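Local coordinates for protein hydrogen peroxide-inducible genes activator (Corynebacterium glutamicum, PDB 6G1B) that probably senses hydrogen peroxide and, as a LysR-type transcriptional regulator, controls the expression of genes of the oxidative-stress response, at residues H141-L146 with G284-S289; D172-V177 with T278-I283. The protein carries 1 engineered substitution. All coordinates share one frame; numbering follows the deposited sequence.

Overall arrangement
Both contacts lie in the LysR substrate-binding domain and share strand 278-288, their centres about 21 Å apart. Contact 1 is the buried one: the last turn of helix 139-147 lies over the far end of the strand, held by leucine-valine packing and a single arginine-to-carbonyl hydrogen bond. Contact 2 uses the start of the same strand, paired antiparallel with strand 165-180; it is only partly buried, and main-chain bonds and two salt bridges carry it. In sequence, both segments of contact 2 fall between those of contact 1. The chemistry follows position: E173-R281 is buried, D172-R282 is exposed, and the helix-strand packing is mostly apolar.

Contact 1 (H141-L146 with G284-S289); sequences HLLALL and GLVYRS. With NI (nickel (II) ion), chain C; 1PS (3-pyridinium-1-ylpropane-1-sulfonate), chain E; PEO (hydrogen peroxide), chain H.
L146, near the C-terminal end of helix 139-147, meets strand 278-288 with both its side chain and its carbonyl. CG stands anti to the backbone N (chi1 -173°), which carries CD2 to the strand, 3.3 Å from the main-chain O of V286 and 3.6 Å from V286 CG2. The two side chains cross obliquely. One turn earlier, L143 touches the same residue more loosely, L143 CD2 to V286 CG2 at 4.2 Å and at about a right angle, so both leucines reach V286 CG2.

The polar tie comes from R288. Its chain leaves straight through chi2, then bends at chi3 (-69°), bringing NH1 to L146 O at 2.7 Å. The N-H meets a lone pair in the carbonyl plane, and the oxygen in turn lies at the guanidinium edge, near its plane (N-H...O 154°). The two side chains run antiparallel alongside one another, L146 CD1 3.7 Å from R288 NH1. The guanidinium is further fixed by I151 O, also on NH1, and by an acidic side chain of another chain on NH2.

Ligands lie beyond the contact itself: at the start of the helix segment H141 NE2 binds nickel at 2.3 Å, with a water and a polar side chain of another chain as further ligands; D137 hydrogen-bonds H141 ND1. Y287 CB points away from the helix, and its OH lies 2.9 Å from O2 of a hydrogen peroxide, probably a crystallisation additive, which sits at the ring edge close to its plane. A helix packed on the central sheet in this way is typical of the alpha/beta subdomains of the periplasmic-binding-protein-like fold that LysR regulators use as their effector domain.

Contact 2 (D172-V177 with T278-I283); sequences DEDFIV and TANRRI
Strands 165-180 and 278-288 form an antiparallel pair of the mixed sheet in the periplasmic-binding-protein-like effector domain, and this contact is one section of it. Their short segments run at 137° to each other, a strongly twisted pairing. E173 and R281 make the hydrogen-bonded pair, E173 N giving to R281 O and R281 N to E173 O; F175 N then bonds A279 O. D172 with R282 and D174 with N280 are the non-hydrogen-bonded pairs on the opposite face.

On the buried face, E173 and R281 lie side by side and point the same way. Both chains are extended, and R281 turns its edge to the carboxylate: NE and NH2 each reach E173 OE1 at 2.9 Å, coming from the same side, above the carboxylate plane. S257 holds OE2, while T110 O also accepts from NH2, and D206 O from NH1. The F175 ring packs against the aliphatic chain of R281, the two side chains crossing at about a right angle, F175 CE1 3.8 Å from R281 CB; its edge faces the backbone of A279 and N280.

On the other face, R282, bent at chi2 and chi3, turns back side-on to D172, NH2 meeting the syn lone pair of OD1 at 2.9 Å; NE lies so close to OD2 that this length is doubtful. Water 2 links D174 OD2 (2.7 Å) to N280 ND2 (2.6 Å), and N325 ND2 donates to D174 OD1.

The buried E173-R281 ion pair, each group having further polar partners, should fix both rotamers, and the arginine probably stabilises the ionised carboxylate; at the exposed D172-R282 pair solvent would screen the charges.

Contact 1 (H141-L146 with G284-S289)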
loop_
_atom_site.group_PDB
_atom_site.type_symbol
_atom_site.label_atom_id
_atom_site.label_comp_id
_atom_site.label_asym_id
_atom_site.label_seq_id
_atom_site.Cartn_x
_atom_site.Cartn_y
_atom_site.Cartn_z
ATOM N N HIS A 141 -22.078 15.717 -4.796
ATOM C CA HIS A 141 -21.402 14.653 -4.079
ATOM C C HIS A 141 -21.883 14.620 -2.626
ATOM O O HIS A 141 -22.092 13.534 -2.094
ATOM C CB HIS A 141 -19.887 14.809 -4.112
ATOM C CG HIS A 141 -19.299 14.807 -5.484
ATOM N ND1 HIS A 141 -18.062 15.349 -5.769
ATOM C CD2 HIS A 141 -19.787 14.372 -6.664
ATOM C CE1 HIS A 141 -17.809 15.230 -7.061
ATOM N NE2 HIS A 141 -18.846 14.649 -7.630
ATOM N N LEU A 142 -22.044 15.801 -2.001
ATOM C CA LEU A 142 -22.519 15.903 -0.620
ATOM C C LEU A 142 -23.903 15.295 -0.449
ATOM O O LEU A 142 -24.158 14.590 0.532
ATOM C CB LEU A 142 -22.542 17.336 -0.110
ATOM C CG LEU A 142 -21.203 18.076 -0.006
ATOM C CD1 LEU A 142 -21.383 19.444 0.625
ATOM C CD2 LEU A 142 -20.167 17.275 0.781
ATOM N N LEU A 143 -24.794 15.579 -1.396
ATOM C CA LEU A 143 -26.135 15.012 -1.354
ATOM C C LEU A 143 -26.129 13.488 -1.545
ATOM O O LEU A 143 -26.904 12.794 -0.890
ATOM C CB LEU A 143 -27.054 15.660 -2.383
ATOM C CG LEU A 143 -27.459 17.116 -2.063
ATOM C CD1 LEU A 143 -28.184 17.727 -3.256
ATOM C CD2 LEU A 143 -28.330 17.210 -0.797
ATOM N N ALA A 144 -25.294 12.969 -2.444
ATOM C CA ALA A 144 -25.140 11.515 -2.571
ATOM C C ALA A 144 -24.653 10.892 -1.254
ATOM O O ALA A 144 -25.205 9.873 -0.833
ATOM C CB ALA A 144 -24.228 11.126 -3.718
ATOM N N LEU A 145 -23.667 11.510 -0.600
ATOM C CA LEU A 145 -23.164 11.027 0.694
ATOM C C LEU A 145 -24.224 11.109 1.812
ATOM O O LEU A 145 -24.336 10.189 2.653
ATOM C CB LEU A 145 -21.921 11.799 1.141
ATOM C CG LEU A 145 -20.623 11.704 0.337
ATOM C CD1 LEU A 145 -19.651 12.772 0.819
ATOM C CD2 LEU A 145 -20.004 10.318 0.478
ATOM N N LEU A 146 -24.986 12.206 1.820
ATOM C CA LEU A 146 -26.067 12.391 2.769
ATOM C C LEU A 146 -27.116 11.291 2.625
ATOM O O LEU A 146 -27.523 10.661 3.608
ATOM C CB LEU A 146 -26.710 13.791 2.600
ATOM C CG LEU A 146 -27.758 14.192 3.636
ATOM C CD1 LEU A 146 -27.146 14.240 5.013
ATOM C CD2 LEU A 146 -28.378 15.558 3.299
ATOM N N GLY A 284 -27.645 26.979 4.190
ATOM C CA GLY A 284 -28.451 26.163 5.104
ATOM C C GLY A 284 -27.829 24.823 5.464
ATOM O O GLY A 284 -26.858 24.393 4.868
ATOM N N LEU A 285 -28.392 24.160 6.450
ATOM C CA LEU A 285 -28.005 22.783 6.798
ATOM C C LEU A 285 -29.078 21.860 6.236
ATOM O O LEU A 285 -30.260 22.118 6.460
ATOM C CB LEU A 285 -27.936 22.620 8.283
ATOM C CG LEU A 285 -26.701 22.947 9.062
ATOM C CD1 LEU A 285 -26.905 22.334 10.459
ATOM C CD2 LEU A 285 -25.448 22.382 8.408
ATOM N N VAL A 286 -28.702 20.830 5.485
ATOM C CA VAL A 286 -29.684 19.875 4.995
ATOM C C VAL A 286 -29.442 18.471 5.557
ATOM O O VAL A 286 -28.311 17.992 5.598
ATOM C CB VAL A 286 -29.996 19.979 3.462
ATOM C CG1 VAL A 286 -29.158 21.016 2.770
ATOM C CG2 VAL A 286 -30.019 18.662 2.740
ATOM N N TYR A 287 -30.504 17.815 6.005
ATOM C CA TYR A 287 -30.364 16.483 6.616
ATOM C C TYR A 287 -31.516 15.569 6.219
ATOM O O TYR A 287 -32.502 16.042 5.676
ATOM C CB TYR A 287 -30.198 16.617 8.124
ATOM C CG TYR A 287 -31.424 17.101 8.862
ATOM C CD1 TYR A 287 -31.657 18.463 9.071
ATOM C CD2 TYR A 287 -32.342 16.189 9.383
ATOM C CE1 TYR A 287 -32.772 18.899 9.774
ATOM C CE2 TYR A 287 -33.458 16.601 10.093
ATOM C CZ TYR A 287 -33.686 17.951 10.273
ATOM O OH TYR A 287 -34.813 18.321 10.964
ATOM N N ARG A 288 -31.370 14.271 6.454
ATOM C CA ARG A 288 -32.404 13.282 6.084
ATOM C C ARG A 288 -33.589 13.380 7.031
ATOM O O ARG A 288 -33.411 13.323 8.258
ATOM C CB ARG A 288 -31.830 11.861 6.128
ATOM C CG ARG A 288 -30.617 11.548 5.261
ATOM C CD ARG A 288 -30.177 10.076 5.461
ATOM N NE ARG A 288 -29.621 9.888 6.799
ATOM C CZ ARG A 288 -28.402 10.237 7.196
ATOM N NH1 ARG A 288 -27.496 10.759 6.353
ATOM N NH2 ARG A 288 -28.080 10.059 8.465
ATOM N N SER A 289 -34.806 13.492 6.490
ATOM C CA SER A 289 -36.073 13.356 7.292
ATOM C C SER A 289 -36.144 12.169 8.247
ATOM O O SER A 289 -36.783 12.251 9.291
ATOM C CB SER A 289 -37.274 13.172 6.375
ATOM O OG SER A 289 -37.510 14.382 5.775
HETATM NI NI NI C . -19.622 14.065 -9.689
HETATM N N1 1PS E . -37.813 12.014 12.933
HETATM C C1 1PS E . -37.616 10.894 12.187
HETATM C C2 1PS E . -37.465 9.661 12.803
HETATM C C3 1PS E . -37.848 11.909 14.289
HETATM C C4 1PS E . -37.697 10.674 14.904
HETATM C C5 1PS E . -37.506 9.564 14.154
HETATM C C6 1PS E . -37.944 13.322 12.303
HETATM C C7 1PS E . -39.179 13.448 11.414
HETATM C C8 1PS E . -38.960 14.583 10.414
HETATM S S1 1PS E . -40.561 15.224 9.866
HETATM O O1 1PS E . -40.374 16.227 8.755
HETATM O O2 1PS E . -41.312 15.847 11.016
HETATM O O3 1PS E . -41.482 14.099 9.466
HETATM O O1 PEO H . -36.178 21.763 9.845
HETATM O O2 PEO H . -35.714 21.113 11.094
HETATM O O HOH W 1 -17.835 12.588 -9.357
#

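Contact 2 (D172-V177 with T278-I283)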
loop_
_atom_site.group_PDB
_atom_site.type_symbol
_atom_site.label_atom_id
_atom_site.label_comp_id
_atom_site.label_asym_id
_atom_site.label_seq_id
_atom_site.Cartn_x
_atom_site.Cartn_y
_atom_site.Cartn_z
ATOM N N ASP A 172 -28.090 34.512 5.121
ATOM C CA ASP A 172 -27.874 35.054 3.798
ATOM C C ASP A 172 -26.507 35.698 3.760
ATOM O O ASP A 172 -26.178 36.496 4.610
ATOM C CB ASP A 172 -28.961 36.097 3.465
ATOM C CG ASP A 172 -30.340 35.499 3.463
ATOM O OD1 ASP A 172 -31.286 35.973 4.145
ATOM O OD2 ASP A 172 -30.451 34.417 2.856
ATOM N N GLU A 173 -25.720 35.361 2.758
ATOM C CA GLU A 173 -24.359 35.875 2.602
ATOM C C GLU A 173 -24.314 36.667 1.311
ATOM O O GLU A 173 -24.631 36.152 0.256
ATOM C CB GLU A 173 -23.341 34.736 2.570
ATOM C CG GLU A 173 -21.940 35.154 2.181
ATOM C CD GLU A 173 -20.889 34.058 2.368
ATOM O OE1 GLU A 173 -21.227 32.839 2.287
ATOM O OE2 GLU A 173 -19.718 34.453 2.599
ATOM N N ASP A 174 -23.937 37.918 1.423
ATOM C CA ASP A 174 -23.786 38.767 0.262
ATOM C C ASP A 174 -22.552 38.390 -0.532
ATOM O O ASP A 174 -21.644 37.759 -0.000
ATOM C CB ASP A 174 -23.669 40.243 0.659
ATOM C CG ASP A 174 -24.957 40.813 1.186
ATOM O OD1 ASP A 174 -24.842 41.681 2.082
ATOM O OD2 ASP A 174 -26.075 40.422 0.753
ATOM N N PHE A 175 -22.548 38.783 -1.804
ATOM C CA PHE A 175 -21.368 38.736 -2.652
ATOM C C PHE A 175 -20.807 40.137 -2.814
ATOM O O PHE A 175 -21.477 41.125 -2.547
ATOM C CB PHE A 175 -21.693 38.142 -4.031
ATOM C CG PHE A 175 -21.928 36.675 -4.011
ATOM C CD1 PHE A 175 -23.115 36.165 -3.575
ATOM C CD2 PHE A 175 -20.940 35.819 -4.425
ATOM C CE1 PHE A 175 -23.322 34.808 -3.513
ATOM C CE2 PHE A 175 -21.127 34.464 -4.387
ATOM C CZ PHE A 175 -22.311 33.935 -3.907
ATOM N N ILE A 176 -19.548 40.200 -3.217
ATOM C CA ILE A 176 -18.878 41.438 -3.590
ATOM C C ILE A 176 -18.418 41.245 -5.028
ATOM O O ILE A 176 -18.248 40.130 -5.475
ATOM C CB ILE A 176 -17.698 41.765 -2.625
ATOM C CG1 ILE A 176 -17.163 43.169 -2.899
ATOM C CG2 ILE A 176 -16.571 40.746 -2.705
ATOM C CD1 ILE A 176 -16.498 43.807 -1.701
ATOM N N VAL A 177 -18.283 42.322 -5.775
ATOM C CA VAL A 177 -17.765 42.239 -7.129
ATOM C C VAL A 177 -16.254 42.399 -7.028
ATOM O O VAL A 177 -15.773 43.247 -6.263
ATOM C CB VAL A 177 -18.354 43.314 -8.036
ATOM C CG1 VAL A 177 -17.878 43.107 -9.469
ATOM C CG2 VAL A 177 -19.867 43.229 -8.013
ATOM N N THR A 278 -30.268 42.710 -5.018
ATOM C CA THR A 278 -29.956 41.573 -4.173
ATOM C C THR A 278 -28.854 40.779 -4.875
ATOM O O THR A 278 -28.996 40.432 -6.045
ATOM C CB THR A 278 -31.184 40.686 -3.919
ATOM O OG1 THR A 278 -32.085 41.395 -3.077
ATOM C CG2 THR A 278 -30.773 39.320 -3.197
ATOM N N ALA A 279 -27.740 40.561 -4.189
ATOM C CA ALA A 279 -26.689 39.702 -4.719
ATOM C C ALA A 279 -26.135 38.906 -3.538
ATOM O O ALA A 279 -25.219 39.330 -2.888
ATOM C CB ALA A 279 -25.604 40.507 -5.417
ATOM N N ASN A 280 -26.785 37.789 -3.249
ATOM C CA ASN A 280 -26.474 36.988 -2.092
ATOM C C ASN A 280 -26.663 35.469 -2.328
ATOM O O ASN A 280 -26.913 35.058 -3.441
ATOM C CB ASN A 280 -27.269 37.519 -0.871
ATOM C CG ASN A 280 -28.748 37.288 -0.986
ATOM O OD1 ASN A 280 -29.214 36.692 -1.943
ATOM N ND2 ASN A 280 -29.501 37.796 -0.011
ATOM N N ARG A 281 -26.498 34.670 -1.279
ATOM C CA ARG A 281 -26.824 33.236 -1.306
ATOM C C ARG A 281 -27.373 32.843 0.050
ATOM O O ARG A 281 -26.952 33.397 1.046
ATOM C CB ARG A 281 -25.614 32.363 -1.644
ATOM C CG ARG A 281 -24.497 32.375 -0.592
ATOM C CD ARG A 281 -23.337 31.511 -1.059
ATOM N NE ARG A 281 -22.197 31.545 -0.174
ATOM C CZ ARG A 281 -21.066 30.863 -0.381
ATOM N NH1 ARG A 281 -20.934 30.085 -1.447
ATOM N NH2 ARG A 281 -20.055 30.973 0.474
ATOM N N ARG A 282 -28.329 31.925 0.050
ATOM C CA ARG A 282 -28.936 31.431 1.274
ATOM C C ARG A 282 -28.206 30.135 1.650
ATOM O O ARG A 282 -28.304 29.142 0.949
ATOM C CB ARG A 282 -30.442 31.207 1.075
ATOM C CG ARG A 282 -31.181 30.393 2.151
ATOM C CD ARG A 282 -31.245 31.054 3.507
ATOM N NE ARG A 282 -31.842 32.384 3.502
ATOM C CZ ARG A 282 -33.075 32.711 3.890
ATOM N NH1 ARG A 282 -33.966 31.806 4.292
ATOM N NH2 ARG A 282 -33.432 33.989 3.854
ATOM N N ILE A 283 -27.426 30.171 2.721
ATOM C CA ILE A 283 -26.724 28.990 3.209
ATOM C C ILE A 283 -27.604 28.304 4.245
ATOM O O ILE A 283 -28.244 28.964 5.058
ATOM C CB ILE A 283 -25.339 29.355 3.798
ATOM C CG1 ILE A 283 -24.419 29.884 2.699
ATOM C CG2 ILE A 283 -24.662 28.144 4.465
ATOM C CD1 ILE A 283 -24.198 28.975 1.518
HETATM O O HOH W 2 -28.269 39.169 1.783
#